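Local coordinates for ABC transporter substrate-binding protein (Rhizobium radiobacter, PDB 6TFX), which binds mannopinic acid in the periplasm as the solute-binding component of an ABC transporter that imports mannityl-opines, at residues M8-P20 and T26-A38. Sequence-based numbering, arbitrary orientation.
Sequences MGVASEDVTTLDP and TSDRTLVSYIYGA. With N72 ((2~{R})-2-[[(3~{R},4~{R},5~{S})-3,4,5,6-tetrakis(oxidanyl)-2-oxidanylidene-hexyl]amino]pentanedioic acid), chain C.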
loop_
_atom_site.group_PDB
_atom_site.type_symbol
_atom_site.label_atom_id
_atom_site.label_comp_id
_atom_site.label_asym_id
_atom_site.label_seq_id
_atom_site.Cartn_x
_atom_site.Cartn_y
_atom_site.Cartn_z
ATOM N N MET A 8 6.380 -19.098 -5.196
ATOM C CA MET A 8 5.209 -18.407 -4.646
ATOM C C MET A 8 4.264 -17.939 -5.734
ATOM O O MET A 8 4.724 -17.465 -6.771
ATOM C CB MET A 8 5.594 -17.269 -3.709
ATOM C CG MET A 8 6.535 -16.273 -4.288
ATOM S SD MET A 8 7.176 -15.147 -2.998
ATOM C CE MET A 8 5.716 -14.389 -2.437
ATOM N N GLY A 9 2.965 -18.103 -5.493
ATOM C CA GLY A 9 1.932 -17.732 -6.452
ATOM C C GLY A 9 1.200 -16.515 -5.943
ATOM O O GLY A 9 0.745 -16.515 -4.798
ATOM N N VAL A 10 1.092 -15.472 -6.784
ATOM C CA VAL A 10 0.491 -14.200 -6.379
ATOM C C VAL A 10 -0.647 -13.782 -7.274
ATOM O O VAL A 10 -0.741 -14.237 -8.413
ATOM C CB VAL A 10 1.548 -13.072 -6.241
ATOM C CG1 VAL A 10 2.736 -13.526 -5.371
ATOM C CG2 VAL A 10 2.035 -12.595 -7.611
ATOM N N ALA A 11 -1.510 -12.890 -6.746
ATOM C CA ALA A 11 -2.669 -12.364 -7.472
ATOM C C ALA A 11 -2.216 -11.129 -8.238
ATOM O O ALA A 11 -2.459 -9.990 -7.830
ATOM C CB ALA A 11 -3.788 -12.013 -6.505
ATOM N N SER A 12 -1.517 -11.366 -9.319
ATOM C CA SER A 12 -1.010 -10.328 -10.216
ATOM C C SER A 12 -0.825 -10.945 -11.577
ATOM O O SER A 12 -0.588 -12.153 -11.684
ATOM C CB SER A 12 0.332 -9.795 -9.722
ATOM O OG SER A 12 0.836 -8.821 -10.620
ATOM N N GLU A 13 -0.909 -10.118 -12.618
ATOM C CA GLU A 13 -0.735 -10.560 -13.995
ATOM C C GLU A 13 0.672 -10.315 -14.510
ATOM O O GLU A 13 1.101 -11.042 -15.413
ATOM C CB GLU A 13 -1.794 -9.928 -14.925
ATOM C CG GLU A 13 -3.219 -10.300 -14.510
ATOM C CD GLU A 13 -4.335 -9.991 -15.496
ATOM O OE1 GLU A 13 -4.122 -10.216 -16.711
ATOM O OE2 GLU A 13 -5.418 -9.520 -15.062
ATOM N N ASP A 14 1.415 -9.327 -13.933
ATOM C CA ASP A 14 2.771 -9.016 -14.407
ATOM C C ASP A 14 3.425 -7.968 -13.513
ATOM O O ASP A 14 2.785 -7.437 -12.604
ATOM C CB ASP A 14 2.700 -8.434 -15.854
ATOM C CG ASP A 14 3.953 -8.502 -16.737
ATOM O OD1 ASP A 14 4.974 -9.116 -16.307
ATOM O OD2 ASP A 14 3.921 -7.938 -17.856
ATOM N N VAL A 15 4.700 -7.684 -13.789
ATOM C CA VAL A 15 5.487 -6.618 -13.170
ATOM C C VAL A 15 5.081 -5.338 -13.902
ATOM O O VAL A 15 5.022 -5.358 -15.135
ATOM C CB VAL A 15 7.015 -6.843 -13.446
ATOM C CG1 VAL A 15 7.850 -5.591 -13.132
ATOM C CG2 VAL A 15 7.547 -8.042 -12.697
ATOM N N THR A 16 4.899 -4.217 -13.182
ATOM C CA THR A 16 4.692 -2.929 -13.839
ATOM C C THR A 16 5.950 -2.105 -13.619
ATOM O O THR A 16 6.569 -1.685 -14.589
ATOM C CB THR A 16 3.419 -2.229 -13.370
ATOM O OG1 THR A 16 2.335 -3.125 -13.629
ATOM C CG2 THR A 16 3.182 -0.905 -14.108
ATOM N N THR A 17 6.339 -1.885 -12.349
ATOM C CA THR A 17 7.560 -1.128 -12.099
ATOM C C THR A 17 8.265 -1.616 -10.866
ATOM O O THR A 17 7.619 -1.812 -9.822
ATOM C CB THR A 17 7.332 0.388 -12.041
ATOM O OG1 THR A 17 8.549 1.024 -11.623
ATOM C CG2 THR A 17 6.203 0.786 -11.097
ATOM N N LEU A 18 9.584 -1.791 -10.986
ATOM C CA LEU A 18 10.406 -2.164 -9.844
ATOM C C LEU A 18 11.291 -0.989 -9.421
ATOM O O LEU A 18 12.224 -1.164 -8.633
ATOM C CB LEU A 18 11.171 -3.495 -10.061
ATOM C CG LEU A 18 10.264 -4.722 -10.321
ATOM C CD1 LEU A 18 11.084 -5.973 -10.599
ATOM C CD2 LEU A 18 9.292 -4.948 -9.173
ATOM N N ASP A 19 10.913 0.258 -9.862
ATOM C CA ASP A 19 11.548 1.463 -9.338
ATOM C C ASP A 19 10.764 1.691 -8.039
ATOM O O ASP A 19 9.535 1.840 -8.076
ATOM C CB ASP A 19 11.390 2.664 -10.291
ATOM C CG ASP A 19 11.854 4.007 -9.729
ATOM O OD1 ASP A 19 11.983 4.129 -8.490
ATOM O OD2 ASP A 19 12.046 4.947 -10.524
ATOM N N PRO A 20 11.417 1.664 -6.861
ATOM C CA PRO A 20 10.664 1.790 -5.610
ATOM C C PRO A 20 9.930 3.105 -5.439
ATOM O O PRO A 20 8.992 3.179 -4.631
ATOM C CB PRO A 20 11.745 1.618 -4.527
ATOM C CG PRO A 20 13.020 1.969 -5.188
ATOM C CD PRO A 20 12.865 1.493 -6.606
ATOM N N THR A 26 0.282 -4.076 -4.788
ATOM C CA THR A 26 0.866 -4.953 -3.759
ATOM C C THR A 26 1.986 -5.819 -4.374
ATOM O O THR A 26 3.045 -5.987 -3.748
ATOM C CB THR A 26 -0.216 -5.862 -3.172
ATOM O OG1 THR A 26 -1.093 -5.042 -2.408
ATOM C CG2 THR A 26 0.367 -6.928 -2.243
ATOM N N SER A 27 1.761 -6.362 -5.585
ATOM C CA SER A 27 2.768 -7.242 -6.181
ATOM C C SER A 27 4.097 -6.518 -6.435
ATOM O O SER A 27 5.158 -7.049 -6.105
ATOM C CB SER A 27 2.254 -7.870 -7.466
ATOM O OG SER A 27 3.221 -8.807 -7.916
ATOM N N ASP A 28 4.041 -5.308 -7.003
ATOM C CA ASP A 28 5.296 -4.569 -7.258
ATOM C C ASP A 28 5.946 -4.183 -5.922
ATOM O O ASP A 28 7.161 -4.318 -5.772
ATOM C CB ASP A 28 5.036 -3.324 -8.112
ATOM C CG ASP A 28 4.797 -3.558 -9.602
ATOM O OD1 ASP A 28 4.982 -4.722 -10.080
ATOM O OD2 ASP A 28 4.442 -2.583 -10.301
ATOM N N ARG A 29 5.132 -3.752 -4.911
ATOM C CA ARG A 29 5.708 -3.382 -3.607
ATOM C C ARG A 29 6.354 -4.608 -2.924
ATOM O O ARG A 29 7.342 -4.460 -2.186
ATOM C CB ARG A 29 4.638 -2.810 -2.669
ATOM C CG ARG A 29 4.098 -1.464 -3.117
ATOM C CD ARG A 29 3.093 -1.020 -2.084
ATOM N NE ARG A 29 2.386 0.224 -2.403
ATOM C CZ ARG A 29 2.772 1.443 -2.035
ATOM N NH1 ARG A 29 3.942 1.628 -1.427
ATOM N NH2 ARG A 29 2.007 2.490 -2.295
ATOM N N THR A 30 5.751 -5.803 -3.119
ATOM C CA THR A 30 6.279 -7.034 -2.505
ATOM C C THR A 30 7.666 -7.340 -3.101
ATOM O O THR A 30 8.622 -7.543 -2.365
ATOM C CB THR A 30 5.331 -8.211 -2.719
ATOM O OG1 THR A 30 4.064 -7.902 -2.135
ATOM C CG2 THR A 30 5.870 -9.512 -2.082
ATOM N N LEU A 31 7.777 -7.331 -4.438
ATOM C CA LEU A 31 9.057 -7.581 -5.094
ATOM C C LEU A 31 10.094 -6.556 -4.641
ATOM O O LEU A 31 11.203 -6.934 -4.286
ATOM C CB LEU A 31 8.863 -7.529 -6.614
ATOM C CG LEU A 31 8.134 -8.758 -7.168
ATOM C CD1 LEU A 31 7.689 -8.528 -8.636
ATOM C CD2 LEU A 31 9.021 -9.998 -7.114
ATOM N N VAL A 32 9.719 -5.255 -4.601
ATOM C CA VAL A 32 10.623 -4.195 -4.148
ATOM C C VAL A 32 11.155 -4.486 -2.730
ATOM O O VAL A 32 12.342 -4.275 -2.463
ATOM C CB VAL A 32 9.869 -2.846 -4.271
ATOM C CG1 VAL A 32 10.430 -1.767 -3.363
ATOM C CG2 VAL A 32 9.867 -2.398 -5.735
ATOM N N SER A 33 10.280 -5.010 -1.836
ATOM C CA SER A 33 10.694 -5.311 -0.461
ATOM C C SER A 33 11.716 -6.448 -0.370
ATOM O O SER A 33 12.333 -6.632 0.686
ATOM C CB SER A 33 9.490 -5.625 0.423
ATOM O OG SER A 33 9.023 -6.948 0.208
ATOM N N TYR A 34 11.874 -7.228 -1.454
ATOM C CA TYR A 34 12.863 -8.334 -1.440
ATOM C C TYR A 34 14.196 -7.874 -2.055
ATOM O O TYR A 34 15.240 -8.464 -1.776
ATOM C CB TYR A 34 12.355 -9.514 -2.283
ATOM C CG TYR A 34 11.063 -10.168 -1.806
ATOM C CD1 TYR A 34 10.450 -9.776 -0.617
ATOM C CD2 TYR A 34 10.388 -11.083 -2.608
ATOM C CE1 TYR A 34 9.237 -10.328 -0.206
ATOM C CE2 TYR A 34 9.187 -11.658 -2.200
ATOM C CZ TYR A 34 8.617 -11.288 -0.993
ATOM O OH TYR A 34 7.399 -11.845 -0.644
ATOM N N ILE A 35 14.140 -6.872 -2.944
ATOM C CA ILE A 35 15.301 -6.397 -3.710
ATOM C C ILE A 35 16.061 -5.287 -3.046
ATOM O O ILE A 35 17.277 -5.203 -3.233
ATOM C CB ILE A 35 14.801 -5.924 -5.117
ATOM C CG1 ILE A 35 14.078 -7.069 -5.878
ATOM C CG2 ILE A 35 15.918 -5.280 -5.980
ATOM C CD1 ILE A 35 13.118 -6.542 -7.016
ATOM N N TYR A 36 15.332 -4.341 -2.397
ATOM C CA TYR A 36 15.956 -3.147 -1.859
ATOM C C TYR A 36 15.955 -3.093 -0.339
ATOM O O TYR A 36 15.168 -3.789 0.342
ATOM C CB TYR A 36 15.159 -1.934 -2.330
ATOM C CG TYR A 36 15.109 -1.757 -3.826
ATOM C CD1 TYR A 36 16.120 -1.078 -4.497
ATOM C CD2 TYR A 36 14.030 -2.230 -4.571
ATOM C CE1 TYR A 36 16.074 -0.895 -5.878
ATOM C CE2 TYR A 36 13.973 -2.054 -5.952
ATOM C CZ TYR A 36 14.987 -1.361 -6.598
ATOM O OH TYR A 36 14.913 -1.126 -7.951
ATOM N N GLY A 37 16.769 -2.173 0.156
ATOM C CA GLY A 37 16.819 -1.780 1.563
ATOM C C GLY A 37 16.758 -0.263 1.674
ATOM O O GLY A 37 16.619 0.443 0.661
ATOM N N ALA A 38 16.891 0.258 2.892
ATOM C CA ALA A 38 16.808 1.696 3.104
ATOM C C ALA A 38 17.820 2.110 4.189
ATOM O O ALA A 38 18.594 1.268 4.669
ATOM C CB ALA A 38 15.382 2.052 3.515
HETATM O OAB N72 C . -11.012 -7.260 -1.237
HETATM C CAF N72 C . -10.287 -6.014 -1.233
HETATM C CAG N72 C . -8.965 -5.959 -2.071
HETATM O OAC N72 C . -8.486 -7.215 -2.429
HETATM C CAH N72 C . -7.996 -4.919 -1.506
HETATM O OAM N72 C . -8.155 -4.383 -0.248
HETATM C CAI N72 C . -6.487 -4.875 -1.361
HETATM O OAD N72 C . -5.968 -6.171 -1.163
HETATM C CAJ N72 C . -5.839 -3.998 -2.404
HETATM O OAE N72 C . -6.529 -3.083 -2.922
HETATM C CAK N72 C . -4.377 -4.273 -2.859
HETATM N N N72 C . -3.488 -3.226 -2.416
HETATM C CA N72 C . -2.820 -2.372 -3.323
HETATM C C N72 C . -3.264 -2.358 -4.759
HETATM O O N72 C . -4.120 -1.638 -5.412
HETATM C CB N72 C . -2.601 -1.001 -2.677
HETATM C CG N72 C . -2.404 0.228 -3.564
HETATM C CD N72 C . -1.556 1.321 -2.908
HETATM O OE1 N72 C . -0.646 1.045 -2.062
HETATM O OE2 N72 C . -1.764 2.510 -3.235
HETATM O OXT N72 C . -2.531 -3.225 -5.270
HETATM O O HOH W 1 4.223 -7.341 -9.976
#
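Asp-28, in the first turn of helix 26-35, turns its carboxylate to the loop that follows strand 5-10 and grips two successive amides. Thr-16 N meets Asp-28 OD1 on its syn lone pair at 3.1 Å, almost straight (170°), while Thr-17 N reaches OD2 of the same Asp-28 carboxylate at 2.9 Å from above its plane. A short acid suits this place: CG stands anti to the carbonyl carbon (chi1 -76°), which carries both oxygens to the backbone of the loop. One water ties in a third peptide, donating to Asp-28 OD1 and Asp-14 O and accepting from Ser-27 OG. Small Ser-27 lets the loop come close, its CB 3.5 Å from CB of Ser-12, and its hydroxyl also bonds Tyr-201.

Further along the helix the contact turns apolar. Leu-18 lays CD2 against Leu-31 CB at 3.7 Å and points CD1 at Ile-35, with Val-172 of strand 170-176 touching both Leu-18 and Ile-35. Just past the helix, Tyr-36 OH donates to Leu-18 O (2.8 Å), tilted 24° from the carbonyl plane, and the rigid Pro-20 ring lies over one face of the tyrosine in a CH-pi contact. From within strand 5-10, Met-8 brings its sulfur to the edge of the Tyr-34 ring, a Met-aromatic contact; the phenol itself bonds Pro-484 O.

Other parts of the helix meet the ligand. Thr-26 N, at the helix start, donates to the opine carboxylate oxygen OXT at 3.0 Å, and Arg-29, whose side chain leaves the helix away from the loop, makes two weak bonds to OE1. Fastening the helix to the loop by carboxylate, phenol and apolar side chains thus probably fixes where these opine-binding donors stand in the pocket.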